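Local coordinates for protein tryparedoxin (Crithidia fasciculata, PDB 1O8X) that probably works as a thioredoxin-fold dithiol-disulfide oxidoreductase, passing electrons from trypanothione to peroxidases in the parasite's defence against oxidative stress, at residues A[4-14]-A[23-33]; A[65-73]-A[97-108]. The protein carries 1 engineered substitution. All coordinates share one frame; numbering follows the deposited sequence.

Overall arrangement
Contacts 1 and 2 follow one another along the chain and meet in a single thioredoxin-type core, with their centres about 15 Å apart. Strands 30-36 and 63-69 run side by side in the mixed sheet, and Phe32 O lies 2.8 Å from Val66 N, probably a hydrogen bond between them. The N-terminal segment 4-14 of contact 1 also reaches helix 94-103 of contact 2, Tyr7 CD2 packing 3.6 Å from Leu100 CD1. Contact 2 has a link to the redox site: Trp70 O accepts a hydrogen bond from NE1 of Trp39, the residue before Cys40, whose disulfide partner is replaced here by the engineered Ala43.

Contact 1: A[4-14]-A[23-33]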
loop_
_atom_site.group_PDB
_atom_site.type_symbol
_atom_site.label_atom_id
_atom_site.label_comp_id
_atom_site.label_asym_id
_atom_site.label_seq_id
_atom_site.Cartn_x
_atom_site.Cartn_y
_atom_site.Cartn_z
ATOM N N LEU A 4 5.291 12.129 3.361
ATOM C CA LEU A 4 4.524 11.522 2.270
ATOM C C LEU A 4 4.294 12.415 1.052
ATOM O O LEU A 4 3.938 11.917 -0.020
ATOM C CB LEU A 4 3.181 10.996 2.778
ATOM C CG LEU A 4 3.210 9.822 3.759
ATOM C CD1 LEU A 4 1.795 9.466 4.157
ATOM C CD2 LEU A 4 3.939 8.598 3.181
ATOM N N ASP A 5 4.488 13.724 1.215
ATOM C CA ASP A 5 4.341 14.663 0.101
ATOM C C ASP A 5 5.247 14.310 -1.081
ATOM O O ASP A 5 4.876 14.516 -2.235
ATOM C CB ASP A 5 4.590 16.101 0.557
ATOM C CG ASP A 5 3.779 17.115 -0.239
ATOM O OD1 ASP A 5 2.683 16.766 -0.737
ATOM O OD2 ASP A 5 4.157 18.291 -0.422
ATOM N N LYS A 6 6.423 13.771 -0.778
ATOM C CA LYS A 6 7.355 13.267 -1.782
ATOM C C LYS A 6 6.707 12.225 -2.710
ATOM O O LYS A 6 6.917 12.236 -3.927
ATOM C CB LYS A 6 8.564 12.656 -1.070
ATOM C CG LYS A 6 9.759 12.390 -1.949
ATOM C CD LYS A 6 10.770 11.525 -1.221
ATOM C CE LYS A 6 11.783 10.954 -2.194
ATOM N NZ LYS A 6 13.079 10.673 -1.527
ATOM N N TYR A 7 5.915 11.330 -2.119
ATOM C CA TYR A 7 5.344 10.190 -2.832
ATOM C C TYR A 7 3.971 10.467 -3.395
ATOM O O TYR A 7 3.609 9.942 -4.447
ATOM C CB TYR A 7 5.263 8.998 -1.884
ATOM C CG TYR A 7 6.608 8.631 -1.336
ATOM C CD1 TYR A 7 6.839 8.600 0.029
ATOM C CD2 TYR A 7 7.665 8.341 -2.192
ATOM C CE1 TYR A 7 8.084 8.271 0.533
ATOM C CE2 TYR A 7 8.899 8.010 -1.705
ATOM C CZ TYR A 7 9.115 7.988 -0.346
ATOM O OH TYR A 7 10.364 7.644 0.106
ATOM N N LEU A 8 3.220 11.286 -2.666
ATOM C CA LEU A 8 1.860 11.667 -3.022
ATOM C C LEU A 8 1.758 13.192 -3.005
ATOM O O LEU A 8 1.134 13.758 -2.101
ATOM C CB LEU A 8 0.855 11.061 -2.030
ATOM C CG LEU A 8 0.937 9.566 -1.692
ATOM C CD1 LEU A 8 0.189 9.261 -0.401
ATOM C CD2 LEU A 8 0.398 8.724 -2.836
ATOM N N PRO A 9 2.373 13.851 -3.992
ATOM C CA PRO A 9 2.426 15.316 -4.005
ATOM C C PRO A 9 1.042 15.917 -4.202
ATOM O O PRO A 9 0.372 15.644 -5.202
ATOM C CB PRO A 9 3.353 15.637 -5.187
ATOM C CG PRO A 9 3.304 14.446 -6.068
ATOM C CD PRO A 9 3.032 13.271 -5.179
ATOM N N GLY A 10 0.617 16.697 -3.217
ATOM C CA GLY A 10 -0.635 17.425 -3.291
ATOM C C GLY A 10 -1.882 16.571 -3.187
ATOM O O GLY A 10 -2.960 17.001 -3.590
ATOM N N ILE A 11 -1.740 15.358 -2.657
ATOM C CA ILE A 11 -2.902 14.530 -2.372
ATOM C C ILE A 11 -3.212 14.640 -0.883
ATOM O O ILE A 11 -2.436 14.187 -0.042
ATOM C CB ILE A 11 -2.680 13.060 -2.816
ATOM C CG1 ILE A 11 -2.542 12.972 -4.343
ATOM C CG2 ILE A 11 -3.826 12.174 -2.329
ATOM C CD1 ILE A 11 -1.986 11.642 -4.849
ATOM N N GLU A 12 -4.344 15.255 -0.565
ATOM C CA GLU A 12 -4.711 15.527 0.819
ATOM C C GLU A 12 -5.595 14.444 1.422
ATOM O O GLU A 12 -5.685 14.322 2.638
ATOM C CB GLU A 12 -5.429 16.873 0.912
ATOM C CG GLU A 12 -4.508 18.083 0.888
ATOM C CD GLU A 12 -5.138 19.295 1.552
ATOM O OE1 GLU A 12 -6.330 19.569 1.291
ATOM O OE2 GLU A 12 -4.445 19.980 2.340
ATOM N N LYS A 13 -6.258 13.674 0.565
ATOM C CA LYS A 13 -7.210 12.665 1.019
ATOM C C LYS A 13 -6.994 11.337 0.321
ATOM O O LYS A 13 -6.633 11.297 -0.852
ATOM C CB LYS A 13 -8.651 13.125 0.792
ATOM C CG LYS A 13 -9.044 14.370 1.575
ATOM C CD LYS A 13 -10.501 14.326 1.994
ATOM C CE LYS A 13 -10.862 15.547 2.816
ATOM N NZ LYS A 13 -10.754 16.819 2.029
ATOM N N LEU A 14 -7.233 10.260 1.058
ATOM C CA LEU A 14 -7.177 8.908 0.510
ATOM C C LEU A 14 -8.512 8.238 0.740
ATOM O O LEU A 14 -9.229 8.586 1.687
ATOM C CB LEU A 14 -6.077 8.085 1.188
ATOM C CG LEU A 14 -4.645 8.593 1.060
ATOM C CD1 LEU A 14 -3.760 7.783 2.002
ATOM C CD2 LEU A 14 -4.174 8.467 -0.380
ATOM N N VAL A 23 -4.628 12.504 4.555
ATOM C CA VAL A 23 -3.266 11.964 4.564
ATOM C C VAL A 23 -2.565 12.285 5.896
ATOM O O VAL A 23 -1.731 11.504 6.377
ATOM C CB VAL A 23 -2.477 12.442 3.327
ATOM C CG1 VAL A 23 -1.000 12.092 3.420
ATOM C CG2 VAL A 23 -3.084 11.837 2.068
ATOM N N LYS A 24 -2.943 13.409 6.511
ATOM C CA LYS A 24 -2.431 13.800 7.829
ATOM C C LYS A 24 -2.665 12.761 8.931
ATOM O O LYS A 24 -1.914 12.713 9.903
ATOM C CB LYS A 24 -3.051 15.138 8.274
ATOM C CG LYS A 24 -2.490 16.364 7.583
ATOM C CD LYS A 24 -3.016 17.648 8.217
ATOM C CE LYS A 24 -2.614 18.877 7.398
ATOM N NZ LYS A 24 -1.231 19.349 7.726
ATOM N N SER A 25 -3.704 11.939 8.786
ATOM C CA SER A 25 -4.034 10.927 9.787
ATOM C C SER A 25 -2.986 9.806 9.853
ATOM O O SER A 25 -3.033 8.967 10.752
ATOM C CB SER A 25 -5.428 10.329 9.519
ATOM O OG SER A 25 -5.427 9.521 8.357
ATOM N N LEU A 26 -2.054 9.785 8.895
ATOM C CA LEU A 26 -1.002 8.771 8.870
ATOM C C LEU A 26 0.234 9.146 9.702
ATOM O O LEU A 26 1.194 8.393 9.759
ATOM C CB LEU A 26 -0.608 8.501 7.418
ATOM C CG LEU A 26 -1.738 7.949 6.532
ATOM C CD1 LEU A 26 -1.254 7.569 5.146
ATOM C CD2 LEU A 26 -2.445 6.778 7.191
ATOM N N ALA A 27 0.206 10.305 10.364
ATOM C CA ALA A 27 1.340 10.765 11.168
ATOM C C ALA A 27 1.900 9.688 12.095
ATOM O O ALA A 27 1.163 9.049 12.849
ATOM C CB ALA A 27 0.915 11.983 11.986
ATOM N N GLY A 28 3.215 9.491 12.032
ATOM C CA GLY A 28 3.883 8.555 12.911
ATOM C C GLY A 28 3.837 7.100 12.480
ATOM O O GLY A 28 4.524 6.287 13.073
ATOM N N LYS A 29 3.057 6.778 11.441
ATOM C CA LYS A 29 2.908 5.381 10.993
ATOM C C LYS A 29 3.961 4.966 9.985
ATOM O O LYS A 29 4.567 5.816 9.326
ATOM C CB LYS A 29 1.525 5.168 10.370
ATOM C CG LYS A 29 0.408 5.333 11.412
ATOM C CD LYS A 29 -0.913 4.758 10.972
ATOM C CE LYS A 29 -1.990 5.064 12.015
ATOM N NZ LYS A 29 -3.279 4.347 11.762
ATOM N N LEU A 30 4.174 3.656 9.889
ATOM C CA LEU A 30 4.795 3.079 8.701
ATOM C C LEU A 30 3.690 2.946 7.660
ATOM O O LEU A 30 2.589 2.491 7.980
ATOM C CB LEU A 30 5.378 1.713 9.039
ATOM C CG LEU A 30 5.960 0.920 7.862
ATOM C CD1 LEU A 30 7.160 1.558 7.207
ATOM C CD2 LEU A 30 6.296 -0.478 8.348
ATOM N N VAL A 31 3.974 3.347 6.424
ATOM C CA VAL A 31 2.977 3.301 5.366
ATOM C C VAL A 31 3.454 2.357 4.288
ATOM O O VAL A 31 4.527 2.559 3.723
ATOM C CB VAL A 31 2.727 4.706 4.770
ATOM C CG1 VAL A 31 1.766 4.624 3.598
ATOM C CG2 VAL A 31 2.159 5.624 5.852
ATOM N N PHE A 32 2.658 1.334 4.004
ATOM C CA PHE A 32 2.978 0.425 2.915
ATOM C C PHE A 32 2.173 0.793 1.685
ATOM O O PHE A 32 0.931 0.760 1.713
ATOM C CB PHE A 32 2.600 -1.008 3.283
ATOM C CG PHE A 32 3.498 -1.657 4.280
ATOM C CD1 PHE A 32 3.047 -1.826 5.582
ATOM C CD2 PHE A 32 4.753 -2.167 3.918
ATOM C CE1 PHE A 32 3.828 -2.447 6.535
ATOM C CE2 PHE A 32 5.563 -2.789 4.864
ATOM C CZ PHE A 32 5.096 -2.945 6.176
ATOM N N PHE A 33 2.855 1.095 0.592
ATOM C CA PHE A 33 2.223 1.228 -0.718
ATOM C C PHE A 33 2.079 -0.155 -1.323
ATOM O O PHE A 33 3.076 -0.873 -1.493
ATOM C CB PHE A 33 3.082 2.110 -1.620
ATOM C CG PHE A 33 3.249 3.503 -1.106
ATOM C CD1 PHE A 33 4.512 3.990 -0.798
ATOM C CD2 PHE A 33 2.140 4.332 -0.944
ATOM C CE1 PHE A 33 4.679 5.302 -0.331
ATOM C CE2 PHE A 33 2.288 5.634 -0.471
ATOM C CZ PHE A 33 3.570 6.119 -0.172
HETATM O O HOH W 1 -4.071 15.712 4.788
#
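Leu4 pushes its two methyls into different parts of segment 23-33. With CG anti to the carbonyl carbon (chi1 -66°), CD1 reaches Leu26 CD1 at 3.7 Å and Val23 CG1 at 3.9 Å, the Leu26 side chain crossing that of Leu4 at about a right angle, while CD2 turns to the far end of the Phe33 ring. That ring is held between neighbours: its edge is directed at the face of Tyr7 in an offset edge-to-face pair, centroids 5.7 Å apart and planes at 69°, and Leu8 CD1 comes up at its rim, near the ring plane, 4.2 Å from CE2. Tyr7 carries its polar end away from this group and bonds through OH to Gly120 O. Val115 of strand 111-116 and Leu100 of helix 94-103 add further apolar surface.

The other end is more polar and opens to solvent beyond Val23. Just past the hairpin of strands 13-16 and 19-22, Val23 N gives Glu12 O a nearly straight hydrogen bond of 2.8 Å, arriving from above the carbonyl plane. A water bridges here too, donating to Glu12 O and accepting from Lys24 N. Val23 itself is closely packed, its CG2 tight against Ile11 O at 3.2 Å and also on Leu14, whereas the Glu12 and Lys24 side chains are exposed, Glu12 OE2 and Lys24 NZ staying 6.3 Å apart. Segment 4-14 is therefore held to 23-33 chiefly by branched and aromatic side chains, with one direct backbone bond, backed by a water bridge, fixing the solvent-facing end.

Contact 2: A[65-73]-A[97-108]; sequences VVFCTWDEE and VQKLSKHFNVES
Trp70 and Ser101 make the polar join between the loop after strand 63-69 and helix 94-103. The indole NE1 donates to Ser101 OG over 2.9 Å at 163°, with the oxygen close to the ring plane. Farther along the same indole, the six-membered ring lies beside the chain that leaves the helix: CZ2 touches Val106 CG1 at 3.6 Å, and the edge at CH2 meets Val106 O. Next to this, Val97 fits its CG1 against the strand, 3.8 Å from Cys68 CB and 3.3 Å from Thr69 O; Cys68 SG points on to Leu100 CD2.

A second shell sets these groups. Ser101 OG, beside its own backbone N (chi1 -62°), donates to Val97 O at 2.8 Å, and Ser101 N reaches the same oxygen from the opposite face of its carbonyl plane, so the serine's rotation is fixed and its oxygen turned to the indole. A Schellman motif with Asn105 as C-prime residue ends the helix and leads the chain round to Val106. On the strand side, Thr69 OG1 accepts from Asp71 N in an ST turn, while Asp71 OD1 bonds Ser38 OG.

The indole N-H is thus satisfied by a serine oxygen that itself donates onward, while the Trp70 carbonyl accepts from Trp39, next to Cys40: one residue links helix 94-103 to the neighbourhood of the redox cysteine.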
loop_
_atom_site.group_PDB
_atom_site.type_symbol
_atom_site.label_atom_id
_atom_site.label_comp_id
_atom_site.label_asym_id
_atom_site.label_seq_id
_atom_site.Cartn_x
_atom_site.Cartn_y
_atom_site.Cartn_z
ATOM N N VAL A 65 -1.841 0.509 5.123
ATOM C CA VAL A 65 -1.641 0.063 3.742
ATOM C C VAL A 65 -2.405 1.017 2.823
ATOM O O VAL A 65 -3.577 1.325 3.072
ATOM C CB VAL A 65 -2.083 -1.411 3.530
ATOM C CG1 VAL A 65 -1.959 -1.795 2.060
ATOM C CG2 VAL A 65 -1.249 -2.342 4.374
ATOM N N VAL A 66 -1.739 1.489 1.772
ATOM C CA VAL A 66 -2.338 2.358 0.775
ATOM C C VAL A 66 -2.265 1.651 -0.574
ATOM O O VAL A 66 -1.185 1.461 -1.133
ATOM C CB VAL A 66 -1.620 3.716 0.711
ATOM C CG1 VAL A 66 -2.228 4.601 -0.368
ATOM C CG2 VAL A 66 -1.683 4.411 2.072
ATOM N N PHE A 67 -3.417 1.232 -1.085
ATOM C CA PHE A 67 -3.500 0.596 -2.393
ATOM C C PHE A 67 -3.205 1.595 -3.511
ATOM O O PHE A 67 -3.845 2.657 -3.593
ATOM C CB PHE A 67 -4.896 -0.023 -2.551
ATOM C CG PHE A 67 -5.171 -0.627 -3.915
ATOM C CD1 PHE A 67 -4.227 -1.414 -4.570
ATOM C CD2 PHE A 67 -6.413 -0.435 -4.516
ATOM C CE1 PHE A 67 -4.521 -1.969 -5.816
ATOM C CE2 PHE A 67 -6.694 -0.980 -5.755
ATOM C CZ PHE A 67 -5.744 -1.751 -6.402
ATOM N N CYS A 68 -2.222 1.234 -4.337
ATOM C CA CYS A 68 -1.777 2.004 -5.492
ATOM C C CYS A 68 -2.083 1.174 -6.731
ATOM O O CYS A 68 -1.365 0.234 -7.053
ATOM C CB CYS A 68 -0.281 2.269 -5.377
ATOM S SG CYS A 68 0.160 3.297 -3.971
ATOM N N THR A 69 -3.166 1.515 -7.412
ATOM C CA THR A 69 -3.699 0.653 -8.439
ATOM C C THR A 69 -2.954 0.649 -9.789
ATOM O O THR A 69 -2.482 1.683 -10.242
ATOM C CB THR A 69 -5.187 1.002 -8.621
ATOM O OG1 THR A 69 -5.793 0.019 -9.456
ATOM C CG2 THR A 69 -5.379 2.331 -9.366
ATOM N N TRP A 70 -2.853 -0.528 -10.401
ATOM C CA TRP A 70 -2.475 -0.643 -11.811
ATOM C C TRP A 70 -3.692 -1.001 -12.697
ATOM O O TRP A 70 -3.537 -1.288 -13.888
ATOM C CB TRP A 70 -1.358 -1.673 -11.991
ATOM C CG TRP A 70 0.026 -1.166 -11.636
ATOM C CD1 TRP A 70 0.357 -0.050 -10.897
ATOM C CD2 TRP A 70 1.257 -1.787 -11.990
ATOM N NE1 TRP A 70 1.727 0.061 -10.803
ATOM C CE2 TRP A 70 2.302 -0.995 -11.462
ATOM C CE3 TRP A 70 1.590 -2.934 -12.717
ATOM C CZ2 TRP A 70 3.651 -1.321 -11.644
ATOM C CZ3 TRP A 70 2.915 -3.261 -12.886
ATOM C CH2 TRP A 70 3.936 -2.461 -12.350
ATOM N N ASP A 71 -4.889 -0.980 -12.115
ATOM C CA ASP A 71 -6.117 -1.042 -12.902
ATOM C C ASP A 71 -6.303 0.231 -13.707
ATOM O O ASP A 71 -6.186 1.328 -13.174
ATOM C CB ASP A 71 -7.340 -1.238 -12.014
ATOM C CG ASP A 71 -7.472 -2.660 -11.544
ATOM O OD1 ASP A 71 -7.748 -3.558 -12.372
ATOM O OD2 ASP A 71 -7.275 -2.964 -10.370
ATOM N N GLU A 72 -6.652 0.071 -14.982
ATOM C CA GLU A 72 -6.901 1.220 -15.857
ATOM C C GLU A 72 -8.369 1.571 -16.031
ATOM O O GLU A 72 -8.688 2.599 -16.623
ATOM C CB GLU A 72 -6.178 1.019 -17.185
ATOM C CG GLU A 72 -4.690 1.014 -16.920
ATOM C CD GLU A 72 -3.840 0.876 -18.152
ATOM O OE1 GLU A 72 -4.195 1.436 -19.204
ATOM O OE2 GLU A 72 -2.793 0.229 -18.042
ATOM N N GLU A 73 -9.248 0.710 -15.527
ATOM C CA GLU A 73 -10.693 0.950 -15.549
ATOM C C GLU A 73 -11.192 1.251 -14.143
ATOM O O GLU A 73 -10.880 0.510 -13.207
ATOM C CB GLU A 73 -11.401 -0.296 -16.053
ATOM C CG GLU A 73 -11.121 -0.647 -17.501
ATOM C CD GLU A 73 -11.809 -1.935 -17.898
ATOM O OE1 GLU A 73 -11.382 -3.002 -17.420
ATOM O OE2 GLU A 73 -12.779 -1.885 -18.678
ATOM N N VAL A 97 0.146 7.560 -9.030
ATOM C CA VAL A 97 0.512 6.156 -8.833
ATOM C C VAL A 97 1.531 5.693 -9.866
ATOM O O VAL A 97 2.476 4.963 -9.537
ATOM C CB VAL A 97 -0.727 5.229 -8.852
ATOM C CG1 VAL A 97 -0.290 3.764 -8.844
ATOM C CG2 VAL A 97 -1.612 5.524 -7.659
ATOM N N GLN A 98 1.369 6.123 -11.106
ATOM C CA GLN A 98 2.293 5.717 -12.160
ATOM C C GLN A 98 3.671 6.311 -11.907
ATOM O O GLN A 98 4.688 5.643 -12.062
ATOM C CB GLN A 98 1.763 6.157 -13.519
ATOM C CG GLN A 98 0.519 5.401 -13.936
ATOM C CD GLN A 98 -0.230 6.062 -15.077
ATOM O OE1 GLN A 98 -0.014 7.234 -15.381
ATOM N NE2 GLN A 98 -1.117 5.307 -15.706
ATOM N N LYS A 99 3.697 7.556 -11.461
ATOM C CA LYS A 99 4.969 8.198 -11.155
ATOM C C LYS A 99 5.644 7.541 -9.940
ATOM O O LYS A 99 6.860 7.350 -9.922
ATOM C CB LYS A 99 4.764 9.695 -10.998
ATOM C CG LYS A 99 4.642 10.376 -12.373
ATOM C CD LYS A 99 4.045 11.756 -12.264
ATOM C CE LYS A 99 3.988 12.449 -13.613
ATOM N NZ LYS A 99 3.599 13.879 -13.449
ATOM N N LEU A 100 4.846 7.158 -8.948
ATOM C CA LEU A 100 5.352 6.458 -7.769
ATOM C C LEU A 100 5.908 5.074 -8.131
ATOM O O LEU A 100 6.957 4.654 -7.615
ATOM C CB LEU A 100 4.234 6.339 -6.738
ATOM C CG LEU A 100 4.655 5.824 -5.367
ATOM C CD1 LEU A 100 5.762 6.677 -4.748
ATOM C CD2 LEU A 100 3.458 5.758 -4.433
ATOM N N SER A 101 5.212 4.381 -9.033
ATOM C CA SER A 101 5.665 3.090 -9.537
ATOM C C SER A 101 7.032 3.234 -10.192
ATOM O O SER A 101 7.919 2.418 -9.979
ATOM C CB SER A 101 4.659 2.539 -10.544
ATOM O OG SER A 101 3.402 2.317 -9.933
ATOM N N LYS A 102 7.212 4.301 -10.965
ATOM C CA LYS A 102 8.506 4.569 -11.570
ATOM C C LYS A 102 9.557 4.897 -10.507
ATOM O O LYS A 102 10.659 4.361 -10.543
ATOM C CB LYS A 102 8.399 5.697 -12.614
ATOM C CG LYS A 102 9.745 6.129 -13.151
ATOM C CD LYS A 102 9.648 7.133 -14.284
ATOM C CE LYS A 102 11.043 7.457 -14.773
ATOM N NZ LYS A 102 11.054 8.394 -15.935
ATOM N N HIS A 103 9.200 5.746 -9.549
ATOM C CA HIS A 103 10.142 6.147 -8.504
ATOM C C HIS A 103 10.725 4.941 -7.764
ATOM O O HIS A 103 11.938 4.900 -7.491
ATOM C CB HIS A 103 9.468 7.083 -7.508
ATOM C CG HIS A 103 10.353 7.471 -6.365
ATOM N ND1 HIS A 103 11.397 8.365 -6.489
ATOM C CD2 HIS A 103 10.380 7.039 -5.082
ATOM C CE1 HIS A 103 12.005 8.491 -5.323
ATOM N NE2 HIS A 103 11.411 7.694 -4.454
ATOM N N PHE A 104 9.877 3.959 -7.453
ATOM C CA PHE A 104 10.319 2.744 -6.768
ATOM C C PHE A 104 10.715 1.603 -7.673
ATOM O O PHE A 104 10.939 0.493 -7.203
ATOM C CB PHE A 104 9.227 2.296 -5.800
ATOM C CG PHE A 104 9.272 3.038 -4.518
ATOM C CD1 PHE A 104 8.194 3.797 -4.089
ATOM C CD2 PHE A 104 10.442 2.998 -3.744
ATOM C CE1 PHE A 104 8.290 4.520 -2.854
ATOM C CE2 PHE A 104 10.537 3.675 -2.557
ATOM C CZ PHE A 104 9.467 4.445 -2.120
ATOM N N ASN A 105 10.783 1.868 -8.974
ATOM C CA ASN A 105 11.110 0.842 -9.953
ATOM C C ASN A 105 10.263 -0.418 -9.787
ATOM O O ASN A 105 10.761 -1.544 -9.807
ATOM C CB ASN A 105 12.603 0.505 -9.979
ATOM C CG ASN A 105 12.984 -0.268 -11.225
ATOM O OD1 ASN A 105 12.291 -0.204 -12.253
ATOM N ND2 ASN A 105 14.061 -1.025 -11.140
ATOM N N VAL A 106 8.958 -0.212 -9.661
ATOM C CA VAL A 106 8.034 -1.330 -9.577
ATOM C C VAL A 106 7.799 -1.841 -10.996
ATOM O O VAL A 106 7.224 -1.144 -11.833
ATOM C CB VAL A 106 6.694 -0.914 -8.950
ATOM C CG1 VAL A 106 5.793 -2.122 -8.826
ATOM C CG2 VAL A 106 6.898 -0.276 -7.586
ATOM N N GLU A 107 8.222 -3.067 -11.250
ATOM C CA GLU A 107 8.163 -3.613 -12.605
ATOM C C GLU A 107 7.126 -4.714 -12.719
ATOM O O GLU A 107 6.624 -5.013 -13.808
ATOM C CB GLU A 107 9.521 -4.161 -12.998
ATOM C CG GLU A 107 10.556 -3.094 -13.259
ATOM C CD GLU A 107 11.784 -3.694 -13.888
ATOM O OE1 GLU A 107 12.448 -4.521 -13.220
ATOM O OE2 GLU A 107 12.064 -3.349 -15.050
ATOM N N SER A 108 6.820 -5.325 -11.581
ATOM C CA SER A 108 5.790 -6.346 -11.507
ATOM C C SER A 108 4.974 -6.136 -10.251
ATOM O O SER A 108 5.386 -5.441 -9.301
ATOM C CB SER A 108 6.375 -7.753 -11.513
ATOM O OG SER A 108 7.136 -7.959 -10.349
#